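PDB 2ZZJ: glucuronan lyase A, which probably cleaves beta-1,4-linked glucuronan within the chain by a lyase reaction, and carries a bound calcium ion. Local coordinates for residues Thr35-Met40 against Trp220-Ala225; Gly8-Trp13 against Val24-Asn29; Gly71-Leu76 against Trp151-Leu156; His53-His58 against Gln194-Leu199. All blocks are in the same frame, centred on the assembly; numbering follows the deposited sequence.

Contact 1 (Thr35-Met40 against Trp220-Ala225). With CA (calcium ion), chain B.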
# COMPACT_ATOMS: atom_id res chain seq x y z
N THR A 35 8.83 -20.86 3.30
CA THR A 35 7.80 -21.71 3.90
C THR A 35 6.77 -20.91 4.67
O THR A 35 5.97 -21.47 5.43
CB THR A 35 8.44 -22.75 4.87
OG1 THR A 35 9.14 -22.05 5.91
CG2 THR A 35 9.43 -23.61 4.14
N SER A 36 6.78 -19.59 4.51
CA SER A 36 5.90 -18.75 5.29
C SER A 36 5.40 -17.59 4.44
O SER A 36 6.14 -17.09 3.59
CB SER A 36 6.66 -18.18 6.48
OG SER A 36 5.74 -17.67 7.42
N ALA A 37 4.16 -17.19 4.68
CA ALA A 37 3.67 -15.90 4.15
C ALA A 37 2.68 -15.31 5.16
O ALA A 37 2.35 -15.97 6.15
CB ALA A 37 3.03 -16.09 2.81
N LEU A 38 2.19 -14.10 4.90
CA LEU A 38 1.20 -13.48 5.77
C LEU A 38 -0.14 -13.49 5.11
O LEU A 38 -0.21 -13.22 3.91
CB LEU A 38 1.59 -12.05 6.10
CG LEU A 38 2.88 -11.91 6.92
CD1 LEU A 38 3.27 -10.43 7.10
CD2 LEU A 38 2.73 -12.59 8.30
N LYS A 39 -1.18 -13.80 5.87
CA LYS A 39 -2.56 -13.75 5.37
C LYS A 39 -3.29 -12.63 6.10
O LYS A 39 -3.31 -12.59 7.33
CB LYS A 39 -3.28 -15.08 5.62
CG LYS A 39 -4.72 -15.08 5.10
CD LYS A 39 -5.39 -16.44 5.29
CE LYS A 39 -5.52 -16.79 6.77
NZ LYS A 39 -6.55 -17.89 6.90
N MET A 40 -3.87 -11.69 5.34
CA MET A 40 -4.66 -10.60 5.91
C MET A 40 -6.12 -10.84 5.54
O MET A 40 -6.41 -11.13 4.37
CB MET A 40 -4.24 -9.23 5.34
CG MET A 40 -2.97 -8.62 5.96
SD MET A 40 -1.57 -9.70 5.82
CE MET A 40 -0.26 -8.48 6.03
N TRP A 220 -3.01 -12.33 0.63
CA TRP A 220 -1.76 -12.84 1.18
C TRP A 220 -0.61 -11.93 0.75
O TRP A 220 -0.71 -11.28 -0.31
CB TRP A 220 -1.48 -14.25 0.68
CG TRP A 220 -2.40 -15.30 1.24
CD1 TRP A 220 -2.10 -16.25 2.19
CD2 TRP A 220 -3.77 -15.50 0.90
NE1 TRP A 220 -3.21 -17.06 2.44
CE2 TRP A 220 -4.24 -16.61 1.66
CE3 TRP A 220 -4.64 -14.86 0.03
CZ2 TRP A 220 -5.55 -17.06 1.57
CZ3 TRP A 220 -5.96 -15.35 -0.08
CH2 TRP A 220 -6.39 -16.42 0.69
N TYR A 221 0.46 -11.87 1.56
CA TYR A 221 1.64 -11.07 1.26
C TYR A 221 2.89 -11.86 1.56
O TYR A 221 2.89 -12.74 2.44
CB TYR A 221 1.67 -9.83 2.15
CG TYR A 221 0.60 -8.83 1.83
CD1 TYR A 221 0.87 -7.75 0.97
CD2 TYR A 221 -0.67 -8.95 2.35
CE1 TYR A 221 -0.14 -6.79 0.65
CE2 TYR A 221 -1.70 -8.01 2.03
CZ TYR A 221 -1.40 -6.95 1.21
OH TYR A 221 -2.40 -6.03 0.98
N ASP A 222 3.96 -11.50 0.89
CA ASP A 222 5.26 -12.13 1.15
C ASP A 222 6.37 -11.27 0.57
O ASP A 222 6.12 -10.40 -0.26
CB ASP A 222 5.25 -13.51 0.48
CG ASP A 222 6.28 -14.48 1.08
OD1 ASP A 222 7.08 -14.07 1.97
OD2 ASP A 222 6.26 -15.64 0.64
N GLU A 223 7.61 -11.57 0.98
CA GLU A 223 8.78 -11.08 0.32
C GLU A 223 8.74 -9.53 0.17
O GLU A 223 8.76 -9.01 -0.95
CB GLU A 223 8.93 -11.81 -1.05
CG GLU A 223 10.31 -11.80 -1.64
CD GLU A 223 11.36 -12.64 -0.84
OE1 GLU A 223 12.51 -12.63 -1.33
OE2 GLU A 223 11.06 -13.25 0.23
N VAL A 224 8.65 -8.83 1.29
CA VAL A 224 8.60 -7.36 1.29
C VAL A 224 9.99 -6.83 1.57
O VAL A 224 10.72 -7.38 2.42
CB VAL A 224 7.62 -6.82 2.39
CG1 VAL A 224 7.44 -5.29 2.24
CG2 VAL A 224 6.24 -7.53 2.31
N ALA A 225 10.38 -5.76 0.86
CA ALA A 225 11.73 -5.20 1.00
C ALA A 225 11.73 -3.72 0.68
O ALA A 225 10.90 -3.25 -0.15
CB ALA A 225 12.74 -5.93 0.06
CA CA B . 8.04 -16.28 2.42
O HOH W 1 9.27 -17.56 4.16
O HOH W 2 10.08 -15.40 1.48
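Ser36 and Asp222 meet through a shared calcium ion. The carbonyl oxygen Ser36 O lies 2.4 Å from the metal, while the carboxylate of Asp222 grasps it with both oxygens, OD2 standing 2.6 Å from the calcium. Waters 1 and 2 and the backbone oxygens of Asp7 and Lys33 complete the site, and the hydroxyl of Ser36 turns aside to Gly8 O. Next along the chain, Ala37 points toward the partner strand, its CB 3.4 Å from Tyr221 O, a distance that suits a mere methyl group. Leu38 and Tyr221 then form an antiparallel hydrogen-bonded pair, with Leu38 N donating to Tyr221 O over 2.9 Å and Tyr221 N returning a bond of 2.8 Å to Leu38 O. Lys39 lies on the same face of the sheet as Trp220. Its CG is anti to the backbone N (chi1 -179°), and the aliphatic chain runs beside the indole, pointing the same way. CG sits over one face, 3.9 Å from the centroid of the five-membered ring of Trp220, in a CH-pi contact that uses the lysine's methylene groups. The Met40 side chain crosses that of Tyr221 at about a right angle in an oblique Met-aromatic contact, its SD 3.7 Å from Tyr221 CD2 and its CE close to the same atom; the phenol hydroxyl itself reaches Ile89 O. Ser36 O and Asp222 OD2 are both acceptors and make no hydrogen bond with each other; their shared calcium probably offsets the repulsion, and it fastens the residue just before strand 37-43 to strand 216-227.

Contact 2 (Gly8-Trp13 against Val24-Asn29)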
# COMPACT_ATOMS: atom_id res chain seq x y z
N GLY A 8 7.80 -12.90 5.04
CA GLY A 8 6.43 -13.41 5.27
C GLY A 8 6.28 -13.95 6.68
O GLY A 8 5.74 -15.04 6.88
N HIS A 9 6.73 -13.17 7.66
CA HIS A 9 6.64 -13.48 9.09
C HIS A 9 6.22 -12.24 9.89
O HIS A 9 6.46 -11.09 9.50
CB HIS A 9 7.99 -13.96 9.62
CG HIS A 9 8.28 -15.42 9.37
ND1 HIS A 9 9.20 -15.86 8.45
CD2 HIS A 9 7.74 -16.54 9.93
CE1 HIS A 9 9.24 -17.18 8.46
NE2 HIS A 9 8.35 -17.61 9.34
N LEU A 10 5.60 -12.48 11.04
CA LEU A 10 5.23 -11.41 11.90
C LEU A 10 6.47 -10.69 12.42
O LEU A 10 6.46 -9.48 12.59
CB LEU A 10 4.40 -11.93 13.08
CG LEU A 10 2.98 -12.40 12.71
CD1 LEU A 10 2.27 -12.93 13.98
CD2 LEU A 10 2.18 -11.28 12.05
N ASN A 11 7.54 -11.44 12.64
CA ASN A 11 8.75 -10.81 13.20
C ASN A 11 9.29 -9.73 12.26
O ASN A 11 9.44 -9.99 11.05
CB ASN A 11 9.83 -11.82 13.47
CG ASN A 11 10.97 -11.22 14.33
OD1 ASN A 11 10.77 -10.21 15.02
ND2 ASN A 11 12.14 -11.80 14.25
N GLY A 12 9.55 -8.54 12.80
CA GLY A 12 10.30 -7.52 12.08
C GLY A 12 9.43 -6.35 11.71
O GLY A 12 9.94 -5.30 11.35
N TRP A 13 8.11 -6.53 11.76
CA TRP A 13 7.18 -5.42 11.56
C TRP A 13 7.03 -4.71 12.89
O TRP A 13 7.01 -5.37 13.94
CB TRP A 13 5.81 -5.94 11.13
CG TRP A 13 5.87 -6.69 9.85
CD1 TRP A 13 5.84 -8.04 9.68
CD2 TRP A 13 5.97 -6.12 8.54
NE1 TRP A 13 5.92 -8.35 8.34
CE2 TRP A 13 6.01 -7.18 7.62
CE3 TRP A 13 6.02 -4.80 8.05
CZ2 TRP A 13 6.09 -6.97 6.22
CZ3 TRP A 13 6.10 -4.60 6.66
CH2 TRP A 13 6.13 -5.69 5.77
N VAL A 24 -4.53 -11.00 10.91
CA VAL A 24 -3.23 -11.01 10.23
C VAL A 24 -2.52 -12.19 10.86
O VAL A 24 -2.28 -12.21 12.09
CB VAL A 24 -2.39 -9.74 10.49
CG1 VAL A 24 -0.98 -9.86 9.88
CG2 VAL A 24 -3.09 -8.46 9.95
N SER A 25 -2.19 -13.19 10.05
CA SER A 25 -1.55 -14.38 10.60
C SER A 25 -0.48 -14.93 9.67
O SER A 25 -0.47 -14.59 8.48
CB SER A 25 -2.62 -15.44 10.87
OG SER A 25 -3.24 -15.80 9.65
N GLU A 26 0.40 -15.77 10.21
CA GLU A 26 1.37 -16.50 9.37
C GLU A 26 0.78 -17.80 8.90
O GLU A 26 0.12 -18.51 9.68
CB GLU A 26 2.65 -16.80 10.16
CG GLU A 26 3.26 -15.63 10.76
CD GLU A 26 4.51 -15.95 11.53
OE1 GLU A 26 4.68 -17.12 11.95
OE2 GLU A 26 5.31 -15.02 11.75
N VAL A 27 1.00 -18.12 7.62
CA VAL A 27 0.52 -19.37 7.04
C VAL A 27 1.67 -20.04 6.30
O VAL A 27 2.66 -19.38 5.97
CB VAL A 27 -0.68 -19.11 6.06
CG1 VAL A 27 -1.83 -18.42 6.80
CG2 VAL A 27 -0.23 -18.27 4.81
N SER A 28 1.56 -21.35 6.09
CA SER A 28 2.55 -22.11 5.35
C SER A 28 1.99 -22.81 4.11
O SER A 28 2.75 -23.45 3.35
CB SER A 28 3.26 -23.11 6.30
OG SER A 28 2.29 -23.81 7.10
N ASN A 29 0.68 -22.68 3.88
CA ASN A 29 0.03 -23.34 2.73
C ASN A 29 -0.09 -22.52 1.47
O ASN A 29 -0.23 -23.08 0.38
CB ASN A 29 -1.36 -23.89 3.11
CG ASN A 29 -2.32 -22.79 3.57
OD1 ASN A 29 -1.91 -21.74 4.08
ND2 ASN A 29 -3.63 -23.06 3.43
O HOH W 3 7.52 -14.51 12.86
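The backbone amide of Leu10 meets the carboxylate of Glu26 in the tight part of this contact. Leu10 N donates over 2.7 Å to Glu26 OE2, which accepts with its anti lone pair, the one turned away from OE1; the N-H...O angle is 171°. The same oxygen lies in the plane of the His9 ring, at its edge, 3.4 Å from CD2, with ring and carboxylate planes 74° apart. His9 is also held by the bond of its ND1 to the carboxylate of Asp7, whose backbone oxygen binds the calcium. An extended glutamate suits this place, since beyond CG the chain runs straight out from strand 23-27 to a loop amide. That loop links strands 2-6 and 15-18 of the jelly roll, and from Leu10 to Trp13 it makes a type II beta turn in which Gly12 takes backbone angles that would jam a CB against the preceding carbonyl. Inward the apolar touch is loose: Leu10 CG rests 3.8 Å from Glu26 CG, and Leu10 CD2 reaches CG1 of the buried Val24 only at 4.1 Å. The solvent side is wetter, for there water 3 gives a hydrogen to Glu26 OE2 and accepts one from Asn11 N at 3.1 Å, tying the exposed turn to the carboxylate.

Contact 3 (Gly71-Leu76 against Trp151-Leu156)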
# COMPACT_ATOMS: atom_id res chain seq x y z
N GLY A 71 9.47 -3.33 -2.74
CA GLY A 71 9.00 -4.52 -3.46
C GLY A 71 8.11 -5.32 -2.51
O GLY A 71 8.37 -5.37 -1.28
N PHE A 72 7.09 -5.96 -3.04
CA PHE A 72 6.32 -6.96 -2.26
C PHE A 72 5.60 -7.89 -3.18
O PHE A 72 5.36 -7.55 -4.37
CB PHE A 72 5.35 -6.34 -1.27
CG PHE A 72 4.29 -5.47 -1.91
CD1 PHE A 72 3.01 -5.96 -2.12
CD2 PHE A 72 4.59 -4.15 -2.30
CE1 PHE A 72 2.00 -5.15 -2.71
CE2 PHE A 72 3.61 -3.34 -2.89
CZ PHE A 72 2.32 -3.84 -3.10
N ALA A 73 5.30 -9.08 -2.66
CA ALA A 73 4.42 -9.96 -3.41
C ALA A 73 3.05 -9.96 -2.74
O ALA A 73 2.96 -9.88 -1.51
CB ALA A 73 4.99 -11.37 -3.46
N PHE A 74 1.99 -10.06 -3.52
CA PHE A 74 0.63 -10.20 -2.96
C PHE A 74 -0.23 -11.12 -3.82
O PHE A 74 0.09 -11.37 -4.98
CB PHE A 74 -0.06 -8.83 -2.78
CG PHE A 74 -0.64 -8.28 -4.06
CD1 PHE A 74 -1.98 -8.50 -4.39
CD2 PHE A 74 0.18 -7.59 -4.97
CE1 PHE A 74 -2.53 -8.00 -5.60
CE2 PHE A 74 -0.35 -7.09 -6.21
CZ PHE A 74 -1.70 -7.31 -6.50
N ARG A 75 -1.31 -11.62 -3.22
CA ARG A 75 -2.16 -12.60 -3.85
C ARG A 75 -3.58 -12.38 -3.35
O ARG A 75 -3.82 -12.33 -2.14
CB ARG A 75 -1.69 -13.99 -3.45
CG ARG A 75 -2.53 -15.12 -4.07
CD ARG A 75 -2.12 -16.42 -3.42
NE ARG A 75 -2.78 -17.58 -4.03
CZ ARG A 75 -3.96 -18.04 -3.65
NH1 ARG A 75 -4.64 -17.44 -2.69
NH2 ARG A 75 -4.48 -19.13 -4.22
N LEU A 76 -4.52 -12.22 -4.28
CA LEU A 76 -5.92 -12.21 -3.89
C LEU A 76 -6.42 -13.64 -3.79
O LEU A 76 -5.92 -14.53 -4.50
CB LEU A 76 -6.77 -11.51 -4.94
CG LEU A 76 -6.33 -10.11 -5.38
CD1 LEU A 76 -7.23 -9.55 -6.49
CD2 LEU A 76 -6.30 -9.16 -4.18
N TRP A 151 0.07 -15.27 -7.25
CA TRP A 151 1.03 -14.30 -6.66
C TRP A 151 1.45 -13.28 -7.69
O TRP A 151 1.94 -13.63 -8.80
CB TRP A 151 2.27 -15.01 -6.13
CG TRP A 151 2.01 -15.72 -4.83
CD1 TRP A 151 1.76 -17.05 -4.63
CD2 TRP A 151 1.94 -15.10 -3.56
NE1 TRP A 151 1.56 -17.30 -3.30
CE2 TRP A 151 1.68 -16.11 -2.61
CE3 TRP A 151 2.08 -13.76 -3.12
CZ2 TRP A 151 1.55 -15.83 -1.25
CZ3 TRP A 151 1.96 -13.49 -1.78
CH2 TRP A 151 1.69 -14.53 -0.85
N HIS A 152 1.29 -12.01 -7.34
CA HIS A 152 1.78 -10.89 -8.15
C HIS A 152 2.90 -10.17 -7.43
O HIS A 152 2.98 -10.24 -6.23
CB HIS A 152 0.64 -9.92 -8.43
CG HIS A 152 -0.47 -10.56 -9.21
ND1 HIS A 152 -0.31 -11.02 -10.50
CD2 HIS A 152 -1.76 -10.82 -8.87
CE1 HIS A 152 -1.45 -11.55 -10.92
NE2 HIS A 152 -2.35 -11.42 -9.96
N ARG A 153 3.78 -9.51 -8.18
CA ARG A 153 4.98 -8.94 -7.64
C ARG A 153 5.05 -7.51 -8.08
O ARG A 153 5.02 -7.21 -9.29
CB ARG A 153 6.23 -9.72 -8.14
CG ARG A 153 6.30 -11.19 -7.68
CD ARG A 153 5.54 -12.17 -8.61
NE ARG A 153 6.06 -12.18 -9.98
CZ ARG A 153 5.34 -12.57 -11.04
NH1 ARG A 153 4.07 -12.97 -10.89
NH2 ARG A 153 5.89 -12.55 -12.26
N VAL A 154 5.20 -6.61 -7.10
CA VAL A 154 5.12 -5.17 -7.33
C VAL A 154 6.46 -4.59 -6.91
O VAL A 154 6.99 -4.94 -5.84
CB VAL A 154 3.99 -4.50 -6.48
CG1 VAL A 154 4.03 -2.96 -6.61
CG2 VAL A 154 2.60 -5.03 -6.87
N VAL A 155 7.02 -3.75 -7.79
CA VAL A 155 8.22 -2.99 -7.46
C VAL A 155 7.93 -1.52 -7.74
O VAL A 155 7.36 -1.18 -8.82
CB VAL A 155 9.48 -3.46 -8.21
CG1 VAL A 155 10.69 -2.56 -7.84
CG2 VAL A 155 9.80 -4.95 -7.92
N LEU A 156 8.26 -0.67 -6.77
CA LEU A 156 8.16 0.78 -6.93
C LEU A 156 9.55 1.37 -6.89
O LEU A 156 10.38 0.99 -6.05
CB LEU A 156 7.32 1.42 -5.82
CG LEU A 156 6.04 0.71 -5.37
CD1 LEU A 156 5.44 1.43 -4.14
CD2 LEU A 156 5.06 0.73 -6.47
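Phe74 O receives the backbone hydrogen of His152 N over 2.7 Å, in a nearly straight bond of 175°, and Trp151 CA makes a CA-H...O contact with the same oxygen. Phe74 N answers to His152 O, and a second hydrogen-bonded pair, Phe72 with Val154, repeats the pattern further along. On the face of Phe72 and Phe74 the packing is apolar. Both phenylalanines place CG between the backbone N and the carbonyl carbon (chi1 60° in Phe72), a crowded position from which the rings reach their cross-strand neighbours. Val154 CB sits over the Phe72 ring, 4.0 Å from its centroid, while Val154 CG2 meets the edge of Phe74, 3.7 Å from CE2. His152 turns its imidazole to Asp173 and Ser147 and offers Phe74 its CB. The indole of Trp151 takes Arg75 CB over one face, 3.8 Å from the six-membered ring centroid, and reaches back to Ala73, its CE3 3.8 Å from Ala73 CB. An alanine in place of Trp151 would probably open a gap beside Ala73 and leave the aliphatic part of Arg75 without its aromatic support. The guanidinium of Arg75 goes on to Trp220 in a cation-pi contact and to a bound citrate, probably from the crystallisation liquor. The alternating pairs are those of an antiparallel sheet, and Phe72 and Phe74, packed against strand 86-95 of the other sheet, belong to the jelly-roll sandwich.

Contact 4 (His53-His58 against Gln194-Leu199)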
# COMPACT_ATOMS: atom_id res chain seq x y z
N HIS A 53 -8.86 -1.87 8.58
CA HIS A 53 -7.44 -2.09 8.27
C HIS A 53 -6.98 -3.42 8.82
O HIS A 53 -7.12 -3.70 10.02
CB HIS A 53 -6.56 -1.06 8.98
CG HIS A 53 -6.74 0.34 8.54
ND1 HIS A 53 -7.67 1.19 9.13
CD2 HIS A 53 -6.05 1.10 7.66
CE1 HIS A 53 -7.55 2.39 8.60
NE2 HIS A 53 -6.58 2.37 7.71
N SER A 54 -6.38 -4.25 7.97
CA SER A 54 -5.60 -5.40 8.45
C SER A 54 -4.20 -5.25 7.82
O SER A 54 -4.01 -5.61 6.66
CB SER A 54 -6.23 -6.73 8.04
OG SER A 54 -7.39 -7.02 8.80
N GLU A 55 -3.25 -4.69 8.57
CA GLU A 55 -1.98 -4.22 7.99
C GLU A 55 -0.79 -4.54 8.92
O GLU A 55 -0.98 -4.78 10.13
CB GLU A 55 -2.00 -2.68 7.79
CG GLU A 55 -2.92 -2.18 6.64
CD GLU A 55 -3.05 -0.66 6.61
OE1 GLU A 55 -3.08 -0.03 7.71
OE2 GLU A 55 -3.11 -0.09 5.50
N VAL A 56 0.40 -4.57 8.33
CA VAL A 56 1.63 -4.59 9.10
C VAL A 56 2.43 -3.37 8.71
O VAL A 56 2.40 -2.94 7.55
CB VAL A 56 2.44 -5.86 8.90
CG1 VAL A 56 1.67 -7.05 9.51
CG2 VAL A 56 2.71 -6.11 7.35
N ASP A 57 3.10 -2.75 9.70
CA ASP A 57 3.71 -1.42 9.49
C ASP A 57 5.22 -1.54 9.55
O ASP A 57 5.77 -2.19 10.46
CB ASP A 57 3.33 -0.40 10.58
CG ASP A 57 1.84 -0.08 10.64
OD1 ASP A 57 1.07 -0.59 9.80
OD2 ASP A 57 1.45 0.67 11.61
N HIS A 58 5.87 -0.90 8.59
CA HIS A 58 7.31 -0.65 8.65
C HIS A 58 7.44 0.85 8.82
O HIS A 58 7.22 1.60 7.88
CB HIS A 58 8.01 -1.08 7.36
CG HIS A 58 9.45 -0.69 7.30
ND1 HIS A 58 10.40 -1.25 8.14
CD2 HIS A 58 10.12 0.16 6.49
CE1 HIS A 58 11.59 -0.74 7.85
NE2 HIS A 58 11.45 0.12 6.86
N GLN A 194 5.30 6.08 7.14
CA GLN A 194 5.37 4.63 7.31
C GLN A 194 5.10 3.97 5.96
O GLN A 194 4.45 4.56 5.10
CB GLN A 194 4.30 4.14 8.27
CG GLN A 194 4.21 4.89 9.59
CD GLN A 194 3.08 4.39 10.41
OE1 GLN A 194 2.10 3.85 9.88
NE2 GLN A 194 3.18 4.57 11.73
N PHE A 195 5.61 2.76 5.79
CA PHE A 195 5.25 1.94 4.63
C PHE A 195 4.45 0.79 5.22
O PHE A 195 4.95 0.02 6.06
CB PHE A 195 6.51 1.43 3.95
CG PHE A 195 6.24 0.46 2.83
CD1 PHE A 195 5.21 0.69 1.91
CD2 PHE A 195 7.03 -0.70 2.71
CE1 PHE A 195 4.96 -0.20 0.84
CE2 PHE A 195 6.78 -1.62 1.63
CZ PHE A 195 5.76 -1.37 0.72
N ARG A 196 3.18 0.70 4.83
CA ARG A 196 2.32 -0.37 5.31
C ARG A 196 1.93 -1.29 4.17
O ARG A 196 1.66 -0.82 3.03
CB ARG A 196 1.03 0.19 5.90
CG ARG A 196 1.25 1.19 7.03
CD ARG A 196 -0.09 1.50 7.60
NE ARG A 196 0.01 2.49 8.67
CZ ARG A 196 -1.06 3.06 9.22
NH1 ARG A 196 -2.29 2.73 8.81
NH2 ARG A 196 -0.88 3.96 10.17
N VAL A 197 1.89 -2.59 4.46
CA VAL A 197 1.25 -3.51 3.51
C VAL A 197 0.09 -4.22 4.20
O VAL A 197 0.16 -4.57 5.40
CB VAL A 197 2.23 -4.51 2.78
CG1 VAL A 197 3.35 -3.77 2.01
CG2 VAL A 197 2.79 -5.58 3.75
N GLY A 198 -1.00 -4.42 3.47
CA GLY A 198 -2.13 -5.13 4.06
C GLY A 198 -3.46 -4.73 3.47
O GLY A 198 -3.57 -3.73 2.75
N LEU A 199 -4.47 -5.52 3.82
CA LEU A 199 -5.82 -5.32 3.27
C LEU A 199 -6.50 -4.22 4.08
O LEU A 199 -6.73 -4.38 5.30
CB LEU A 199 -6.61 -6.63 3.37
CG LEU A 199 -8.10 -6.52 2.95
CD1 LEU A 199 -8.27 -5.99 1.49
CD2 LEU A 199 -8.71 -7.87 3.11
O HOH W 4 -3.29 -0.97 2.90
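Arg196 carries CG anti to the carbonyl carbon (chi1 -57°) and runs extended to NE, while Glu55, its CG likewise anti to the carbonyl carbon (chi1 -71°), stretches out to meet it. Arg196 NH1 donates to Glu55 OE1 over 3.1 Å in a salt bridge on the syn side of the carboxylate, with the donor somewhat out of the carboxylate plane and the bond bent (142°). Asp57 lies alongside the arginine, its OD1 3.4 Å from NE but well out of the guanidinium plane, so charge alone draws them together. Within its own strand, Arg196 grips Gln194 OE1 side-on, with NE at 2.8 Å and NH2 at 3.0 Å. A leucine in place of Arg196 would probably leave Glu55 and Asp57 short of a neutralising charge and the Gln194 amide free to turn. On the other face Val56 CG2 meets Val197 CG2 at 3.6 Å, where small branched side chains pack against Trp13. Gly198 turns the corner of its strand; a CB there would collide with Ser54 O and Glu55 CA. Water 4 links Gly198 O to Glu55 OE2. Arg17 adds salt bridges to both acids, so two acids and two arginines would roughly offset each other, and the bonds to Arg196 probably limit the turning of Glu55 and Gln194.

In the fold
Contacts 1, 2 and 3 reach one antiparallel sheet of the jelly roll, and contact 4 lies in the other. Strand 37-43 runs between 23-27 and 216-227, and the latter also pairs with 66-76, so contact 1 stands between contacts 2 and 3, their centres about 6 Å and about 10 Å from its own. Along the chain contact 2 closes before the rest open; contact 3 is nested inside the loop closed by contact 4, and that inside the loop of contact 1. The sheets meet where Tyr221 OH approaches Gly198 O and Phe72 touches Phe195; between them the loop residue Trp13 packs on Val56 and Val197. Strands distant in sequence are thereby joined into one sandwich, with the calcium bound in contact 1 and contact 2 adjoining it.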